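Local coordinates for halogenase PltM (Pseudomonas fluorescens, PDB 6BZN), which halogenates phenolic compounds, accepting an unusually wide range of substrates and halides, and binds FAD as its flavin cofactor, at residues A[65-68]-A[69-72]; A[278-282]-A[283-287]; A[376-379]-A[380-383]; A[484-487]-A[488-492]. One frame throughout, in Å; residues are numbered along the deposited sequence.

Contact 1: A[65-68]-A[69-72]; sequences AATP and ESGF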
# COMPACT_ATOMS: atom_id res chain seq x y z
N ALA A 65 -1.67 4.62 4.99
CA ALA A 65 -0.30 4.88 5.43
C ALA A 65 0.59 5.05 4.23
O ALA A 65 0.88 4.09 3.50
CB ALA A 65 0.20 3.73 6.30
N ALA A 66 1.03 6.29 4.00
CA ALA A 66 2.00 6.54 2.96
C ALA A 66 3.35 5.95 3.38
O ALA A 66 3.56 5.66 4.56
CB ALA A 66 2.13 8.03 2.67
N THR A 67 4.23 5.77 2.41
CA THR A 67 5.57 5.22 2.64
C THR A 67 6.59 6.09 1.90
O THR A 67 6.22 6.89 1.05
CB THR A 67 5.69 3.80 2.09
OG1 THR A 67 5.12 3.76 0.77
CG2 THR A 67 4.98 2.82 2.99
N PRO A 68 7.89 5.91 2.21
CA PRO A 68 8.87 6.61 1.37
C PRO A 68 8.70 6.31 -0.10
O PRO A 68 8.77 7.22 -0.91
CB PRO A 68 10.22 6.11 1.91
CG PRO A 68 9.93 5.60 3.27
CD PRO A 68 8.50 5.17 3.32
N GLU A 69 8.48 5.05 -0.45
CA GLU A 69 8.30 4.65 -1.84
C GLU A 69 7.09 5.32 -2.47
O GLU A 69 7.17 5.84 -3.58
CB GLU A 69 8.17 3.14 -1.99
CG GLU A 69 9.39 2.36 -1.51
CD GLU A 69 9.28 1.86 -0.08
OE1 GLU A 69 8.67 2.55 0.78
OE2 GLU A 69 9.81 0.76 0.21
N SER A 70 5.95 5.30 -1.76
CA SER A 70 4.74 5.87 -2.34
C SER A 70 4.92 7.37 -2.59
O SER A 70 4.45 7.89 -3.59
CB SER A 70 3.49 5.56 -1.50
OG SER A 70 3.44 6.30 -0.29
N GLY A 71 5.64 8.05 -1.69
CA GLY A 71 5.90 9.48 -1.85
C GLY A 71 6.78 9.77 -3.05
O GLY A 71 6.49 10.68 -3.82
N PHE A 72 7.84 8.99 -3.23
CA PHE A 72 8.70 9.13 -4.41
C PHE A 72 7.94 8.84 -5.69
O PHE A 72 8.15 9.54 -6.67
CB PHE A 72 9.95 8.24 -4.33
CG PHE A 72 10.99 8.76 -3.37
CD1 PHE A 72 11.55 10.03 -3.55
CD2 PHE A 72 11.45 7.97 -2.32
CE1 PHE A 72 12.51 10.51 -2.66
CE2 PHE A 72 12.41 8.44 -1.44
CZ PHE A 72 12.93 9.71 -1.60
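T67 and S70 face each other across the first turn of a helix, and each side-chain hydroxyl serves the backbone N-H of the other. OG1 of T67 accepts a hydrogen bond from S70 N at 3.1 Å, while T67 N donates to S70 OG at 2.9 Å in an almost straight bond (175°). Both oxygens sit between their own backbone N and carbonyl carbon, T67 at chi1 46° and S70 at 73°; this rotamer turns T67 OG1 forward to S70 N and S70 OG back to T67 N. Behind the pair, the CB of A66 lies 3.7 Å from S70 OG. The next side chains, P68 and E69, run alongside each other. E69 bends at chi2, bringing OE1 to 3.5 Å from T67 CB, and its OE2 is held by S424 and R352. At the far end of the turn, F72 N donates to P68 O at 3.1 Å, and CD2 of the F72 ring approaches the same oxygen obliquely. Helices 352-374 and 410-441 pack against this turn, and A65 just before it is an FAD-binding residue. The reciprocal T67-S70 pair is a capping box, with T67 as N-cap of helix 68-81, at the edge of the flavin site.

Contact 2: A[278-282]-A[283-287]; sequences FQFNN and AKYRP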
# COMPACT_ATOMS: atom_id res chain seq x y z
N PHE A 278 -8.08 -4.14 12.57
CA PHE A 278 -7.44 -5.34 13.12
C PHE A 278 -7.61 -6.53 12.20
O PHE A 278 -8.68 -6.71 11.58
CB PHE A 278 -7.81 -5.64 14.59
CG PHE A 278 -9.26 -5.92 14.85
CD1 PHE A 278 -10.18 -4.88 15.02
CD2 PHE A 278 -9.70 -7.22 15.03
CE1 PHE A 278 -11.51 -5.15 15.29
CE2 PHE A 278 -11.03 -7.49 15.32
CZ PHE A 278 -11.94 -6.45 15.45
N GLN A 279 -6.53 -7.30 12.08
CA GLN A 279 -6.41 -8.37 11.11
C GLN A 279 -6.05 -9.65 11.80
O GLN A 279 -5.22 -9.64 12.72
CB GLN A 279 -5.29 -8.08 10.10
CG GLN A 279 -5.57 -6.96 9.09
CD GLN A 279 -5.83 -5.61 9.72
OE1 GLN A 279 -6.91 -5.03 9.55
NE2 GLN A 279 -4.86 -5.09 10.46
N PHE A 280 -6.66 -10.76 11.37
CA PHE A 280 -6.28 -12.08 11.85
C PHE A 280 -5.74 -12.97 10.73
O PHE A 280 -6.25 -12.98 9.62
CB PHE A 280 -7.47 -12.79 12.51
CG PHE A 280 -7.96 -12.11 13.74
CD1 PHE A 280 -7.15 -12.03 14.88
CD2 PHE A 280 -9.24 -11.57 13.79
CE1 PHE A 280 -7.61 -11.40 16.03
CE2 PHE A 280 -9.70 -10.95 14.94
CZ PHE A 280 -8.88 -10.85 16.06
N ASN A 281 -4.69 -13.72 11.06
CA ASN A 281 -4.26 -14.87 10.32
C ASN A 281 -5.33 -15.96 10.50
O ASN A 281 -5.46 -16.53 11.58
CB ASN A 281 -2.91 -15.34 10.86
CG ASN A 281 -2.37 -16.54 10.12
OD1 ASN A 281 -3.04 -17.13 9.30
ND2 ASN A 281 -1.13 -16.90 10.42
N ASN A 282 -6.08 -16.24 9.44
CA ASN A 282 -7.21 -17.18 9.50
C ASN A 282 -6.76 -18.61 9.80
O ASN A 282 -7.56 -19.42 10.29
CB ASN A 282 -8.02 -17.16 8.20
CG ASN A 282 -8.83 -15.88 8.01
OD1 ASN A 282 -9.47 -15.38 8.94
ND2 ASN A 282 -8.86 -15.38 6.78
N ALA A 283 -5.50 -18.92 9.53
CA ALA A 283 -4.91 -20.20 9.94
C ALA A 283 -4.76 -20.33 11.46
O ALA A 283 -4.63 -21.45 11.95
CB ALA A 283 -3.55 -20.40 9.27
N LYS A 284 -4.73 -19.21 12.19
CA LYS A 284 -4.58 -19.24 13.65
C LYS A 284 -5.81 -18.82 14.43
O LYS A 284 -6.00 -19.30 15.52
CB LYS A 284 -3.41 -18.38 14.07
CG LYS A 284 -2.06 -18.94 13.65
CD LYS A 284 -0.95 -18.08 14.19
CE LYS A 284 0.39 -18.52 13.64
NZ LYS A 284 0.92 -19.65 14.42
N TYR A 285 -6.63 -17.90 13.91
CA TYR A 285 -7.86 -17.51 14.58
C TYR A 285 -8.88 -17.08 13.54
O TYR A 285 -8.56 -16.22 12.72
CB TYR A 285 -7.64 -16.36 15.57
CG TYR A 285 -8.92 -15.86 16.20
CD1 TYR A 285 -9.55 -16.60 17.21
CD2 TYR A 285 -9.51 -14.67 15.79
CE1 TYR A 285 -10.73 -16.16 17.78
CE2 TYR A 285 -10.69 -14.23 16.35
CZ TYR A 285 -11.30 -14.97 17.35
OH TYR A 285 -12.47 -14.55 17.90
N ARG A 286 -10.08 -17.65 13.59
CA ARG A 286 -11.19 -17.22 12.74
C ARG A 286 -12.23 -16.54 13.61
O ARG A 286 -12.77 -17.17 14.52
CB ARG A 286 -11.82 -18.40 11.98
CG ARG A 286 -11.05 -18.81 10.73
CD ARG A 286 -11.74 -19.93 9.98
NE ARG A 286 -10.76 -20.69 9.19
CZ ARG A 286 -10.33 -20.38 7.96
NH1 ARG A 286 -10.78 -19.30 7.30
NH2 ARG A 286 -9.43 -21.16 7.37
N PRO A 287 -12.54 -15.26 13.35
CA PRO A 287 -13.58 -14.63 14.14
C PRO A 287 -14.95 -15.26 13.88
O PRO A 287 -15.21 -15.75 12.79
CB PRO A 287 -13.54 -13.18 13.66
CG PRO A 287 -13.07 -13.27 12.26
CD PRO A 287 -12.06 -14.37 12.27
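N281 O closes the turn that follows strand 273-281 by accepting two backbone bonds, from K284 N at 2.8 Å and from Y285 N at 2.9 Å. The N281 side chain adds an Asx turn, its OD1 accepting from A283 N, which lies above the amide carbonyl plane, at 3.1 Å. Its CG is anti to the backbone N (chi1 -180°), which carries OD1 forward over the turn, and the side chain slants across that of K284, with ND2 against its methylenes. The strand belongs to the mixed sheet, and the turn leads toward helix 291-301. Beyond, F280 and Y285 point the same way and form a T-shaped pair, planes at 67°, in which Y285 presents its edge to the face of F280. The hydroxyl of Y285 is held by E294 of helix 291-301, and L298 of that helix touches F280. N282 turns its amide back to the sheet, where ND2 is bonded to D214 and P322 O. The R286 and N282 side chains cross at about a right angle, yet their flat groups are nearly parallel (10° apart), with NH1 of R286 3.6 Å from N282 CB. Y285 CD2 stands 3.5 Å above the centre of the F280 ring.

Contact 3: A[376-379]-A[380-383]; sequences RWQR and EQFI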
# COMPACT_ATOMS: atom_id res chain seq x y z
N ARG A 376 -1.73 0.80 -32.14
CA ARG A 376 -1.40 -0.61 -32.00
C ARG A 376 -1.80 -1.03 -30.60
O ARG A 376 -1.36 -0.43 -29.62
CB ARG A 376 0.10 -0.83 -32.22
CG ARG A 376 0.53 -0.67 -33.67
CD ARG A 376 2.00 -0.28 -33.80
NE ARG A 376 2.90 -1.23 -33.13
CZ ARG A 376 3.49 -1.08 -31.93
NH1 ARG A 376 3.31 0.02 -31.18
NH2 ARG A 376 4.28 -2.04 -31.47
N TRP A 377 -2.64 -2.05 -30.53
CA TRP A 377 -3.20 -2.52 -29.26
C TRP A 377 -3.03 -4.03 -29.15
O TRP A 377 -3.92 -4.81 -29.53
CB TRP A 377 -4.66 -2.10 -29.17
CG TRP A 377 -4.83 -0.61 -29.18
CD1 TRP A 377 -5.13 0.17 -30.26
CD2 TRP A 377 -4.68 0.27 -28.07
NE1 TRP A 377 -5.21 1.49 -29.88
CE2 TRP A 377 -4.93 1.58 -28.54
CE3 TRP A 377 -4.38 0.08 -26.72
CZ2 TRP A 377 -4.88 2.70 -27.70
CZ3 TRP A 377 -4.32 1.20 -25.89
CH2 TRP A 377 -4.58 2.49 -26.38
N GLN A 378 -1.88 -4.43 -28.64
CA GLN A 378 -1.52 -5.83 -28.48
C GLN A 378 -1.00 -6.09 -27.07
O GLN A 378 -0.24 -5.28 -26.52
CB GLN A 378 -0.45 -6.22 -29.50
CG GLN A 378 -0.89 -6.09 -30.95
CD GLN A 378 -1.88 -7.17 -31.36
OE1 GLN A 378 -1.57 -8.36 -31.26
NE2 GLN A 378 -3.07 -6.78 -31.81
N ARG A 379 -1.39 -7.24 -26.51
CA ARG A 379 -0.99 -7.65 -25.16
C ARG A 379 0.51 -7.47 -24.91
O ARG A 379 0.90 -6.97 -23.85
CB ARG A 379 -1.39 -9.11 -24.93
CG ARG A 379 -0.80 -9.76 -23.67
CD ARG A 379 -1.38 -11.14 -23.40
NE ARG A 379 -0.46 -11.92 -22.58
CZ ARG A 379 -0.33 -11.82 -21.25
NH1 ARG A 379 -1.08 -10.97 -20.54
NH2 ARG A 379 0.55 -12.57 -20.62
N GLU A 380 1.34 -7.88 -25.86
CA GLU A 380 2.79 -7.85 -25.67
C GLU A 380 3.34 -6.45 -25.37
O GLU A 380 4.34 -6.32 -24.68
CB GLU A 380 3.52 -8.50 -26.87
CG GLU A 380 4.98 -8.89 -26.61
CD GLU A 380 5.20 -10.01 -25.58
OE1 GLU A 380 4.23 -10.66 -25.12
OE2 GLU A 380 6.38 -10.24 -25.21
N GLN A 381 2.67 -5.40 -25.86
CA GLN A 381 3.07 -4.03 -25.55
C GLN A 381 3.01 -3.73 -24.06
O GLN A 381 3.70 -2.86 -23.59
CB GLN A 381 2.19 -3.01 -26.28
CG GLN A 381 2.32 -3.02 -27.80
CD GLN A 381 1.11 -2.41 -28.50
OE1 GLN A 381 0.50 -3.03 -29.38
NE2 GLN A 381 0.73 -1.21 -28.09
N PHE A 382 2.14 -4.43 -23.33
CA PHE A 382 1.91 -4.15 -21.91
C PHE A 382 2.50 -5.21 -20.99
O PHE A 382 2.28 -5.19 -19.78
CB PHE A 382 0.40 -3.99 -21.67
CG PHE A 382 -0.24 -3.01 -22.62
CD1 PHE A 382 0.04 -1.66 -22.52
CD2 PHE A 382 -1.11 -3.44 -23.61
CE1 PHE A 382 -0.53 -0.75 -23.39
CE2 PHE A 382 -1.68 -2.53 -24.49
CZ PHE A 382 -1.39 -1.19 -24.38
N ILE A 383 3.32 -6.11 -21.54
CA ILE A 383 3.77 -7.28 -20.78
C ILE A 383 4.59 -6.90 -19.54
O ILE A 383 4.49 -7.56 -18.52
CB ILE A 383 4.54 -8.29 -21.68
CG1 ILE A 383 4.65 -9.65 -20.99
CG2 ILE A 383 5.90 -7.77 -22.09
CD1 ILE A 383 3.34 -10.40 -20.87
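Q381 reaches back along its own chain with its amide and grips two backbone groups, NE2 donating to R376 O at 2.7 Å and OE1 accepting a weak bond from Q378 N at 2.9 Å. This closes a turn in the connection between helices 352-374 and 383-406, with a short 3-10 segment leading into the second helix. R376 O lies in the Q381 amide plane (3° out of it), although NE2 stands well above the carbonyl plane of R376. The NE2 bond, with the weaker one to OE1, restrains the rotation of the amide, and the chain beyond CG is extended (chi2 159°), giving it the length to span the turn. The R376 guanidinium presents one face to Q381 CD. Two backbone bonds wind the 3-10 turn itself: Q381 N donates to Q378 O, and F382 N to R379 O at 2.9 Å. CB of Q381 lies over the centre of the F382 ring, whose edge, at CZ, meets W377 CE3 4.0 Å away. Further out, F188 touches both of these aromatic side chains, and D334 accepts from R379 N. E386 forms a salt bridge with the R379 guanidinium, which offers one face to I383, its NH2 lying 3.5 Å from CD1.

Contact 4: A[484-487]-A[488-492]; sequences QARP and VAETA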
# COMPACT_ATOMS: atom_id res chain seq x y z
N GLN A 484 7.87 -26.50 10.17
CA GLN A 484 8.44 -27.45 11.14
C GLN A 484 8.29 -27.04 12.60
O GLN A 484 8.85 -27.69 13.48
CB GLN A 484 9.90 -27.69 10.81
CG GLN A 484 10.10 -28.48 9.53
CD GLN A 484 11.52 -28.43 9.03
OE1 GLN A 484 12.45 -28.16 9.79
NE2 GLN A 484 11.70 -28.70 7.75
N ALA A 485 7.53 -25.97 12.87
CA ALA A 485 7.34 -25.47 14.23
C ALA A 485 8.67 -25.32 15.00
O ALA A 485 8.81 -25.80 16.12
CB ALA A 485 6.38 -26.38 14.99
N ARG A 486 9.65 -24.67 14.37
CA ARG A 486 11.00 -24.54 14.93
C ARG A 486 11.03 -23.56 16.11
O ARG A 486 10.19 -22.68 16.17
CB ARG A 486 11.98 -24.04 13.86
CG ARG A 486 12.19 -24.99 12.70
CD ARG A 486 13.00 -26.21 13.09
NE ARG A 486 13.55 -26.89 11.91
CZ ARG A 486 14.66 -26.55 11.26
NH1 ARG A 486 15.40 -25.51 11.62
NH2 ARG A 486 15.04 -27.27 10.20
N PRO A 487 12.00 -23.71 17.04
CA PRO A 487 12.05 -22.75 18.15
C PRO A 487 12.42 -21.34 17.68
O PRO A 487 13.32 -21.18 16.84
CB PRO A 487 13.15 -23.31 19.08
CG PRO A 487 13.48 -24.67 18.56
CD PRO A 487 13.09 -24.70 17.12
N VAL A 488 11.74 -20.34 18.23
CA VAL A 488 11.93 -18.95 17.78
C VAL A 488 13.36 -18.43 17.92
O VAL A 488 13.81 -17.63 17.09
CB VAL A 488 10.93 -17.98 18.45
CG1 VAL A 488 9.49 -18.35 18.07
CG2 VAL A 488 11.10 -17.90 19.97
N ALA A 489 14.10 -18.88 18.94
CA ALA A 489 15.50 -18.46 19.12
C ALA A 489 16.41 -18.92 17.97
O ALA A 489 17.30 -18.19 17.54
CB ALA A 489 16.06 -18.94 20.46
N GLU A 490 16.16 -20.12 17.47
CA GLU A 490 16.91 -20.67 16.34
C GLU A 490 16.65 -19.88 15.06
O GLU A 490 17.57 -19.55 14.31
CB GLU A 490 16.51 -22.12 16.10
CG GLU A 490 17.18 -22.80 14.92
CD GLU A 490 16.55 -24.14 14.62
OE1 GLU A 490 15.71 -24.21 13.69
OE2 GLU A 490 16.86 -25.12 15.34
N THR A 491 15.38 -19.61 14.83
CA THR A 491 14.95 -18.85 13.66
C THR A 491 15.54 -17.43 13.69
O THR A 491 16.15 -17.00 12.71
CB THR A 491 13.42 -18.83 13.61
OG1 THR A 491 12.93 -20.19 13.69
CG2 THR A 491 12.90 -18.17 12.34
N ALA A 492 15.39 -16.73 14.81
CA ALA A 492 15.95 -15.38 14.95
C ALA A 492 17.45 -15.38 14.67
O ALA A 492 17.97 -14.51 13.97
CB ALA A 492 15.67 -14.83 16.33
O HOH W 1 10.59 -20.09 14.83
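R486 passes obliquely across the end of E490, its NH1 forming a salt bridge with OE1. The two flat groups are nearly perpendicular (82°): OE1 comes up to the guanidinium edge near its plane, and OE2 stays 4.0 Å from NH1. The modelled separation of NH1 and OE1 is unusually short, so its exact value is doubtful. E490 has its CG anti to the backbone N (chi1 178°) and an extended chain, which carries the carboxylate out beside the first turn, toward R486. R486 instead bends at chi2 (-72°), and its guanidinium is held on another side by Q484, whose OE1 accepts from NE at 2.7 Å and, weakly, from NH2 at 2.8 Å. Bonds to both Q484 and E490 thus limit rotation of the guanidinium. The new helix starts with P487 as N-cap residue, P487 O accepting from T491 N at 3.3 Å. A water bridges R486 O, to which it donates at 2.9 Å, and T491 OG1. Just upstream, A485, with positive phi, is the C-prime residue of a Schellman motif ending helix 465-483. The contact thus lies at a surface junction: T491 packs on V477, M478 and A481 of helix 465-483, and V488, T491 and A492 rest on helix 410-441, joining helix 488-502 to both.

In the fold
From the N terminus, contact 1 comes first, where the chain leaves the loop after strand 49-52 and starts helix 68-81 beside the flavin site. Contact 2 turns the chain out of strand 273-281 of the mixed sheet toward helix 291-301. Contact 3 shapes the connection between helices 352-374 and 383-406, and contact 4 joins helices 465-483 and 488-502. All four are local and follow in series; none nests within or crosses another. They are well separated, contacts 3 and 4 being the farthest apart, with centres about 46 Å from each other. Helix 352-374 packs on contacts 1 and 3, and helix 410-441 on contacts 1 and 4.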